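Local coordinates for protein maleylacetate reductase (Agrobacterium tumefaciens, PDB 3HL0) that reduces maleylacetate to 3-oxoadipate, probably with NADH, as a member of the iron-containing alcohol dehydrogenase family, at residues 160-163 / 164-167. Sequence-based numbering, arbitrary orientation.
With NAD (nicotinamide-adenine-dinucleotide), chain D.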
ATOM      1  N   GLY A 160      11.054   4.660  11.397  1.00  9.70           N
ATOM      2  CA  GLY A 160      10.356   5.273  10.271  1.00  9.40           C
ATOM      3  C   GLY A 160       9.135   4.529   9.778  1.00  9.29           C
ATOM      4  O   GLY A 160       8.518   4.924   8.761  1.00  8.98           O
ATOM      5  N   LEU A 161       8.759   3.464  10.487  1.00  9.81           N
ATOM      6  CA  LEU A 161       7.585   2.701  10.041  1.00 10.20           C
ATOM      7  C   LEU A 161       6.356   3.540  10.425  1.00  9.74           C
ATOM      8  O   LEU A 161       6.168   3.887  11.580  1.00 10.50           O
ATOM      9  CB  LEU A 161       7.574   1.324  10.703  1.00 10.88           C
ATOM     10  CG  LEU A 161       6.427   0.373  10.320  1.00 10.49           C
ATOM     11  CD1 LEU A 161       6.451  -0.042   8.838  1.00 11.20           C
ATOM     12  CD2 LEU A 161       6.427  -0.890  11.287  1.00 12.79           C
ATOM     13  N   PRO A 162       5.498   3.874   9.443  1.00 11.15           N
ATOM     14  CA  PRO A 162       4.390   4.779   9.774  1.00 10.93           C
ATOM     15  C   PRO A 162       3.488   4.199  10.858  1.00 11.25           C
ATOM     16  O   PRO A 162       3.407   2.950  11.022  1.00 11.17           O
ATOM     17  CB  PRO A 162       3.630   4.889   8.439  1.00 11.66           C
ATOM     18  CG  PRO A 162       4.684   4.700   7.370  1.00 12.47           C
ATOM     19  CD  PRO A 162       5.592   3.608   7.996  1.00 12.26           C
ATOM     20  N   VAL A 163       2.856   5.089  11.613  1.00 11.15           N
ATOM     21  CA  VAL A 163       2.067   4.675  12.755  1.00 10.88           C
ATOM     22  C   VAL A 163       0.942   3.708  12.371  1.00 12.04           C
ATOM     23  O   VAL A 163       0.760   2.692  13.046  1.00 10.79           O
ATOM     24  CB  VAL A 163       1.516   5.863  13.525  1.00 11.96           C
ATOM     25  CG1 VAL A 163       0.511   5.412  14.543  1.00 13.31           C
ATOM     26  CG2 VAL A 163       2.683   6.586  14.246  1.00 14.62           C
ATOM     27  N   ALA A 164       0.189   4.011  11.319  1.00 11.71           N
ATOM     28  CA  ALA A 164      -0.969   3.150  11.001  1.00 12.30           C
ATOM     29  C   ALA A 164      -0.553   1.702  10.689  1.00 12.25           C
ATOM     30  O   ALA A 164      -1.154   0.783  11.285  1.00 12.35           O
ATOM     31  CB  ALA A 164      -1.789   3.771   9.849  1.00 13.82           C
ATOM     32  N   ILE A 165       0.429   1.493   9.819  1.00 11.05           N
ATOM     33  CA  ILE A 165       0.916   0.131   9.502  1.00 11.59           C
ATOM     34  C   ILE A 165       1.649  -0.487  10.724  1.00 10.46           C
ATOM     35  O   ILE A 165       1.607  -1.721  10.927  1.00 10.59           O
ATOM     36  CB  ILE A 165       1.737   0.004   8.183  1.00 11.64           C
ATOM     37  CG1 ILE A 165       2.064  -1.439   7.890  1.00 13.78           C
ATOM     38  CG2 ILE A 165       3.030   0.840   8.228  1.00 12.25           C
ATOM     39  CD1 ILE A 165       0.843  -2.238   7.600  1.00 18.81           C
ATOM     40  N   SER A 166       2.269   0.354  11.550  1.00 10.69           N
ATOM     41  CA  SER A 166       2.881  -0.180  12.801  1.00 10.08           C
ATOM     42  C   SER A 166       1.799  -0.875  13.655  1.00  9.94           C
ATOM     43  O   SER A 166       2.029  -1.999  14.196  1.00  9.19           O
ATOM     44  CB  SER A 166       3.589   0.925  13.643  1.00  9.50           C
ATOM     45  OG  SER A 166       4.703   1.430  12.890  1.00  9.90           O
HETATM   46  N   MSE A 167       0.620  -0.253  13.761  1.00 10.07           N
HETATM   47  CA  MSE A 167      -0.467  -0.814  14.578  1.00 10.65           C
HETATM   48  C   MSE A 167      -1.039  -2.085  13.936  1.00 11.33           C
HETATM   49  O   MSE A 167      -1.205  -3.099  14.615  1.00 10.89           O
HETATM   50  CB  MSE A 167      -1.578   0.205  14.799  1.00 11.42           C
HETATM   51  CG  MSE A 167      -1.138   1.501  15.518  1.00 13.10           C
HETATM   52 SE   MSE A 167      -0.247   1.268  17.218  0.75 10.15          SE
HETATM   53  CE  MSE A 167       1.567   1.450  16.678  1.00 14.28           C
TER
HETATM   54  PA  NAD D 402       4.817  -5.083   3.267  1.00 18.28           P
HETATM   55  O1A NAD D 402       6.104  -5.831   3.296  1.00 16.69           O
HETATM   56  O2A NAD D 402       3.873  -5.363   2.161  1.00 20.49           O
HETATM   57  O5B NAD D 402       5.134  -3.534   3.476  1.00 19.35           O
HETATM   58  C5B NAD D 402       4.101  -2.580   3.205  1.00 21.86           C
HETATM   59  C4B NAD D 402       4.777  -1.274   2.815  1.00 20.35           C
HETATM   60  O4B NAD D 402       5.443  -0.740   3.958  1.00 22.16           O
HETATM   61  C3B NAD D 402       5.827  -1.476   1.706  1.00 21.82           C
HETATM   62  O3B NAD D 402       5.748  -0.448   0.701  1.00 26.20           O
HETATM   63  C2B NAD D 402       7.120  -1.385   2.483  1.00 21.87           C
HETATM   64  O2B NAD D 402       8.208  -0.929   1.705  1.00 19.52           O
HETATM   65  C1B NAD D 402       6.776  -0.397   3.607  1.00 18.62           C
HETATM   66  N9A NAD D 402       7.644  -0.542   4.801  1.00 18.30           N
HETATM   67  C8A NAD D 402       7.925  -1.706   5.492  1.00 19.30           C
HETATM   68  N7A NAD D 402       8.748  -1.412   6.524  1.00 17.61           N
HETATM   69  C5A NAD D 402       9.023  -0.071   6.509  1.00 18.67           C
HETATM   70  C6A NAD D 402       9.810   0.742   7.324  1.00 20.87           C
HETATM   71  N6A NAD D 402      10.278   0.369   8.543  1.00 17.06           N
HETATM   72  N1A NAD D 402       9.863   2.094   6.983  1.00 19.59           N
HETATM   73  C2A NAD D 402       9.151   2.595   5.915  1.00 21.13           C
HETATM   74  N3A NAD D 402       8.368   1.801   5.118  1.00 20.06           N
HETATM   75  C4A NAD D 402       8.315   0.471   5.424  1.00 18.54           C
HETATM   76  O3  NAD D 402       3.928  -5.399   4.601  1.00 15.23           O
HETATM   77  PN  NAD D 402       3.974  -6.650   5.634  1.00 15.51           P
HETATM   78  O1N NAD D 402       2.671  -6.576   6.359  1.00 15.41           O
HETATM   79  O2N NAD D 402       5.237  -6.522   6.358  1.00 14.13           O
HETATM   80  O5D NAD D 402       3.975  -7.970   4.731  1.00 15.61           O
HETATM   81  C5D NAD D 402       2.792  -8.466   4.110  1.00 18.01           C
HETATM   82  C4D NAD D 402       3.221  -9.595   3.171  1.00 18.92           C
HETATM   83  O4D NAD D 402       3.969 -10.537   3.926  1.00 17.82           O
HETATM   84  C3D NAD D 402       1.995 -10.334   2.651  1.00 19.47           C
HETATM   85  O3D NAD D 402       2.299 -10.800   1.327  1.00 19.40           O
HETATM   86  C2D NAD D 402       1.867 -11.490   3.615  1.00 20.29           C
HETATM   87  O2D NAD D 402       1.148 -12.612   3.103  1.00 20.37           O
HETATM   88  C1D NAD D 402       3.326 -11.805   3.886  1.00 18.47           C
HETATM   89  N1N NAD D 402       3.549 -12.508   5.143  1.00 19.70           N
HETATM   90  C2N NAD D 402       4.131 -13.737   5.058  1.00 18.89           C
HETATM   91  C3N NAD D 402       4.364 -14.446   6.218  1.00 19.64           C
HETATM   92  C7N NAD D 402       5.030 -15.744   6.009  1.00 20.23           C
HETATM   93  O7N NAD D 402       5.336 -16.392   7.144  1.00 17.11           O
HETATM   94  N7N NAD D 402       5.291 -16.223   4.768  1.00 18.78           N
HETATM   95  C4N NAD D 402       4.062 -13.919   7.522  1.00 19.06           C
HETATM   96  C5N NAD D 402       3.461 -12.659   7.583  1.00 19.02           C
HETATM   97  C6N NAD D 402       3.205 -11.969   6.384  1.00 18.67           C
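Ser166 turns OG beside its own backbone N (chi1 -65°), back toward Pro162, while Leu161 sends CG opposite its N (chi1 -178°), over the start of the helix. Pro162 is the N-cap of helix 163-180. Its carbonyl O accepts two bonds from Ser166. Ser166 N closes the first helical turn, 2.9 Å from Pro162 O. Ser166 OG donates to the same Pro162 O at 2.7 Å, coming from above the carbonyl plane (52° out of it). Met167 N then bonds Val163 O at 3.0 Å and continues the helix. CG and CD2 of Leu161 rest on the serine hydroxyl, each 3.3 Å from Ser166 OG. Leu161 CD1 meets Ile165 CG2 at 3.6 Å, the two side chains crossing at about a right angle. Pro162 runs alongside Ile165, with its CD 3.8 Å from Ile165 CG2. On its other flank Leu161 CD1 packs on the adenine of NAD, 3.5 Å from C5A. Thr120, which binds NAD, also touches Leu161. Arg218 donates to both Leu161 O and Ser166 OG, and Met167 packs on helix 188-210. The serine hydroxyl thus donates a hydrogen bond to the Pro162 carbonyl and accepts one from Arg218. This pairing satisfies a buried polar group and ties the helix start to the loop whose leucine lines the adenine pocket.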